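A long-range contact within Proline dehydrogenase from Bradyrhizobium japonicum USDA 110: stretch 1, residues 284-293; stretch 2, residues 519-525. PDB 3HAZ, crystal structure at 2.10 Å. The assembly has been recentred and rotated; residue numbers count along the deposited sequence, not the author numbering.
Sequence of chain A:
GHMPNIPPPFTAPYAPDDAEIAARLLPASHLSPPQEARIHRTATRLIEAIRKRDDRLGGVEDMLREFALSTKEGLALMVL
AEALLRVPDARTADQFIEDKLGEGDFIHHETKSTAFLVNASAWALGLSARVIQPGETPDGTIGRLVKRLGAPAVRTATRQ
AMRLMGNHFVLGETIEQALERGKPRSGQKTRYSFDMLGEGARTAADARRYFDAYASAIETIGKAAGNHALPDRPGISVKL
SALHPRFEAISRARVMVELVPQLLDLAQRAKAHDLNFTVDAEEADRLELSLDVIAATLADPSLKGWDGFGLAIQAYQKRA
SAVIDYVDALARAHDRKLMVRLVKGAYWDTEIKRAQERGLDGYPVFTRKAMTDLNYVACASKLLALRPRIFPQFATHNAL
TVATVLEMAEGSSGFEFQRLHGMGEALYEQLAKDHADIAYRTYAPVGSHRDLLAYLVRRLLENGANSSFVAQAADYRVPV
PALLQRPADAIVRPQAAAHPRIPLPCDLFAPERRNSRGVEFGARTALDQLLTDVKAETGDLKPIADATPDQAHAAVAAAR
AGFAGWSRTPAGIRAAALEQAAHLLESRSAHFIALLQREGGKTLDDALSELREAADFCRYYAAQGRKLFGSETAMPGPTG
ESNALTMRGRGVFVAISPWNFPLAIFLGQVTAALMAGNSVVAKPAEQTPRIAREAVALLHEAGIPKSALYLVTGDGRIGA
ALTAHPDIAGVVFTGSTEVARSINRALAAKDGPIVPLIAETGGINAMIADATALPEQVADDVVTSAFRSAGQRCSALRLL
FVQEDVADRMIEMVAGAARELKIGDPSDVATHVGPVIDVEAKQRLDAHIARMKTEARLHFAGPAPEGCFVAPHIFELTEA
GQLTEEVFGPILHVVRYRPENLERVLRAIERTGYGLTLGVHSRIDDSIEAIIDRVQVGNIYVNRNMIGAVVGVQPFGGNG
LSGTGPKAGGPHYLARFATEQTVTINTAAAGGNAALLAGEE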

# COMPACT_ATOMS: atom_id res chain seq x y z
N ALA A 284 6.47 -40.03 -16.65
CA ALA A 284 5.06 -40.39 -16.49
C ALA A 284 4.40 -40.81 -17.80
O ALA A 284 3.52 -41.66 -17.80
CB ALA A 284 4.28 -39.24 -15.84
N ASP A 285 4.82 -40.21 -18.91
CA ASP A 285 4.19 -40.53 -20.19
C ASP A 285 4.63 -41.90 -20.71
O ASP A 285 4.08 -42.40 -21.70
CB ASP A 285 4.38 -39.42 -21.24
CG ASP A 285 5.83 -39.24 -21.67
OD1 ASP A 285 6.70 -40.00 -21.22
OD2 ASP A 285 6.08 -38.31 -22.47
N ARG A 286 5.59 -42.52 -20.03
CA ARG A 286 6.03 -43.87 -20.38
C ARG A 286 5.52 -44.93 -19.40
O ARG A 286 5.78 -46.12 -19.59
CB ARG A 286 7.56 -43.92 -20.46
CG ARG A 286 8.14 -43.21 -21.69
CD ARG A 286 9.64 -42.99 -21.54
NE ARG A 286 10.33 -42.94 -22.83
CZ ARG A 286 11.58 -42.52 -22.98
NH1 ARG A 286 12.27 -42.09 -21.92
NH2 ARG A 286 12.15 -42.51 -24.18
N LEU A 287 4.79 -44.52 -18.36
CA LEU A 287 4.32 -45.47 -17.35
C LEU A 287 3.50 -46.63 -17.94
O LEU A 287 3.81 -47.80 -17.73
CB LEU A 287 3.51 -44.76 -16.27
CG LEU A 287 2.98 -45.69 -15.18
CD1 LEU A 287 4.10 -46.52 -14.57
CD2 LEU A 287 2.23 -44.92 -14.10
N GLU A 288 2.44 -46.28 -18.66
CA GLU A 288 1.54 -47.27 -19.24
C GLU A 288 2.26 -48.21 -20.20
O GLU A 288 2.05 -49.42 -20.17
CB GLU A 288 0.40 -46.58 -19.98
CG GLU A 288 -0.60 -45.88 -19.08
CD GLU A 288 -1.81 -45.38 -19.85
OE1 GLU A 288 -1.85 -45.56 -21.09
OE2 GLU A 288 -2.73 -44.80 -19.22
N LEU A 289 3.10 -47.65 -21.06
CA LEU A 289 3.84 -48.44 -22.03
C LEU A 289 4.80 -49.39 -21.31
O LEU A 289 4.92 -50.55 -21.67
CB LEU A 289 4.61 -47.53 -22.99
CG LEU A 289 5.38 -48.24 -24.11
CD1 LEU A 289 4.45 -49.08 -24.99
CD2 LEU A 289 6.16 -47.23 -24.94
N SER A 290 5.45 -48.89 -20.27
CA SER A 290 6.40 -49.71 -19.53
C SER A 290 5.71 -50.91 -18.88
O SER A 290 6.23 -52.02 -18.89
CB SER A 290 7.12 -48.87 -18.47
OG SER A 290 6.29 -48.65 -17.34
N LEU A 291 4.54 -50.67 -18.30
CA LEU A 291 3.77 -51.75 -17.68
C LEU A 291 3.32 -52.79 -18.71
O LEU A 291 3.27 -53.98 -18.42
CB LEU A 291 2.58 -51.18 -16.89
CG LEU A 291 2.96 -50.36 -15.64
CD1 LEU A 291 1.75 -49.72 -14.98
CD2 LEU A 291 3.70 -51.23 -14.64
N ASP A 292 2.99 -52.33 -19.92
CA ASP A 292 2.64 -53.25 -21.01
C ASP A 292 3.82 -54.15 -21.33
O ASP A 292 3.68 -55.36 -21.48
CB ASP A 292 2.28 -52.47 -22.28
CG ASP A 292 0.95 -51.76 -22.16
OD1 ASP A 292 0.12 -52.14 -21.30
OD2 ASP A 292 0.73 -50.81 -22.95
N VAL A 293 5.00 -53.55 -21.47
CA VAL A 293 6.20 -54.29 -21.80
C VAL A 293 6.55 -55.25 -20.66
O VAL A 293 6.83 -56.43 -20.89
CB VAL A 293 7.38 -53.33 -22.07
CG1 VAL A 293 8.72 -54.07 -22.04
CG2 VAL A 293 7.17 -52.61 -23.40
N VAL A 519 -3.16 -32.68 -25.26
CA VAL A 519 -3.49 -34.07 -24.98
C VAL A 519 -2.21 -34.81 -24.61
O VAL A 519 -1.18 -34.60 -25.25
CB VAL A 519 -4.14 -34.75 -26.22
CG1 VAL A 519 -4.44 -36.22 -25.95
CG2 VAL A 519 -5.42 -34.00 -26.63
N GLU A 520 -2.27 -35.65 -23.58
CA GLU A 520 -1.14 -36.50 -23.24
C GLU A 520 -1.21 -37.82 -24.00
O GLU A 520 -2.06 -38.67 -23.71
CB GLU A 520 -1.08 -36.77 -21.73
CG GLU A 520 0.07 -37.68 -21.31
CD GLU A 520 1.41 -37.25 -21.90
OE1 GLU A 520 1.93 -36.20 -21.46
OE2 GLU A 520 1.93 -37.94 -22.81
N PHE A 521 -0.33 -37.97 -24.99
CA PHE A 521 -0.32 -39.16 -25.84
C PHE A 521 0.07 -40.40 -25.03
O PHE A 521 -0.23 -41.53 -25.42
CB PHE A 521 0.66 -38.97 -27.00
CG PHE A 521 0.15 -38.07 -28.10
CD1 PHE A 521 -0.89 -37.18 -27.86
CD2 PHE A 521 0.73 -38.09 -29.35
CE1 PHE A 521 -1.35 -36.35 -28.87
CE2 PHE A 521 0.27 -37.27 -30.36
CZ PHE A 521 -0.77 -36.39 -30.12
N GLY A 522 0.72 -40.18 -23.89
CA GLY A 522 1.16 -41.26 -23.03
C GLY A 522 0.07 -41.79 -22.12
O GLY A 522 0.31 -42.67 -21.30
N ALA A 523 -1.13 -41.22 -22.24
CA ALA A 523 -2.31 -41.71 -21.53
C ALA A 523 -3.24 -42.34 -22.56
O ALA A 523 -3.92 -41.63 -23.29
CB ALA A 523 -3.01 -40.57 -20.81
N ARG A 524 -3.26 -43.67 -22.61
CA ARG A 524 -3.93 -44.37 -23.71
C ARG A 524 -5.41 -44.00 -23.87
O ARG A 524 -5.93 -44.00 -24.99
CB ARG A 524 -3.76 -45.89 -23.59
CG ARG A 524 -4.59 -46.56 -22.51
CD ARG A 524 -4.37 -48.08 -22.50
NE ARG A 524 -3.36 -48.51 -21.53
CZ ARG A 524 -2.30 -49.27 -21.81
NH1 ARG A 524 -2.07 -49.70 -23.04
NH2 ARG A 524 -1.45 -49.60 -20.84
N THR A 525 -6.09 -43.69 -22.78
CA THR A 525 -7.48 -43.26 -22.86
C THR A 525 -7.59 -41.95 -23.64
O THR A 525 -8.47 -41.80 -24.48
CB THR A 525 -8.11 -43.09 -21.46
OG1 THR A 525 -8.04 -44.32 -20.74
CG2 THR A 525 -9.57 -42.69 -21.59
O HOH W 1 1.64 -43.31 -18.85
O HOH W 2 0.03 -45.22 -23.03
O HOH W 3 -5.21 -44.05 -19.96

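Two short segments, at least 232 residues apart in sequence wherever they touch, meet here: D285 and the helix residues E288 and D292 of stretch 1 face a beta turn and the helix start that follows it in stretch 2. The buried area is small, 348 Å² over both sides, and most of it belongs to E288, R524, D285 and G522. The bonds that join the two stretches are polar, and the rules are those of charge placement and close backbone approach.

E288 covers the most surface. Its CA-to-CB bond points toward stretch 2, and an extended side chain (chi1 m, chi2 t) carries the carboxylate to the beginning of the other helix. There R524 N donates to E288 OE1 at 2.8 Å with a good angle of 158°. A523 is at the N-cap position; the amide that follows, R524 N, is met by a carboxylate from a distant part of the chain. The other oxygen is used too: water 3 donates to E288 OE2 at 2.7 Å and accepts from T525 N at 3.0 Å, so the next amide of the same helix is reached through solvent.

R524 answers with the next largest area. Its chi1 is p and its chi3, at 96°, lies off the usual wells; the side chain reaches D292, one helical turn beyond E288. The pairing with D292 is two-pronged, R524 NH1 to D292 OD2 and R524 NH2 to D292 OD1, both 3.0 Å, a salt bridge made at the guanidinium edge near its plane, where the N-H groups point. E288 OE1 sits over one face of the same group. The 3.3 Å salt bridge between E288 OE1 and R524 NE is an attraction of charges only, since no N-H points at the oxygen. Spacing two acids four residues apart on one helix thus gives a single arginine a partner at its edge and another over its face.

The backbones come closest at D285 and G522, whose CA atoms are 4.2 Å apart. G522 lies within the type I turn from E520 to A523, closed by A523 N to E520 O at 3.1 Å, and its CA makes a CA-H...O contact of 3.4 Å with D285 O. Glycine permits this: an ideal CB would point toward stretch 1 and lie 2.4 Å from D285 O, a clash. Water 1 ties the same region together, donating to A284 O at 2.7 Å and G522 O at 2.9 Å while accepting from E288 N at 3.1 Å.

E520 braces the turn, its OE2 accepting from G522 N at 2.8 Å. E520 OE2 also packs 3.3 Å from D285 CB and lies 4.2 Å from D285 OD2, a close approach of like charges; D285 OD2 is also hydrogen-bonded elsewhere in the structure.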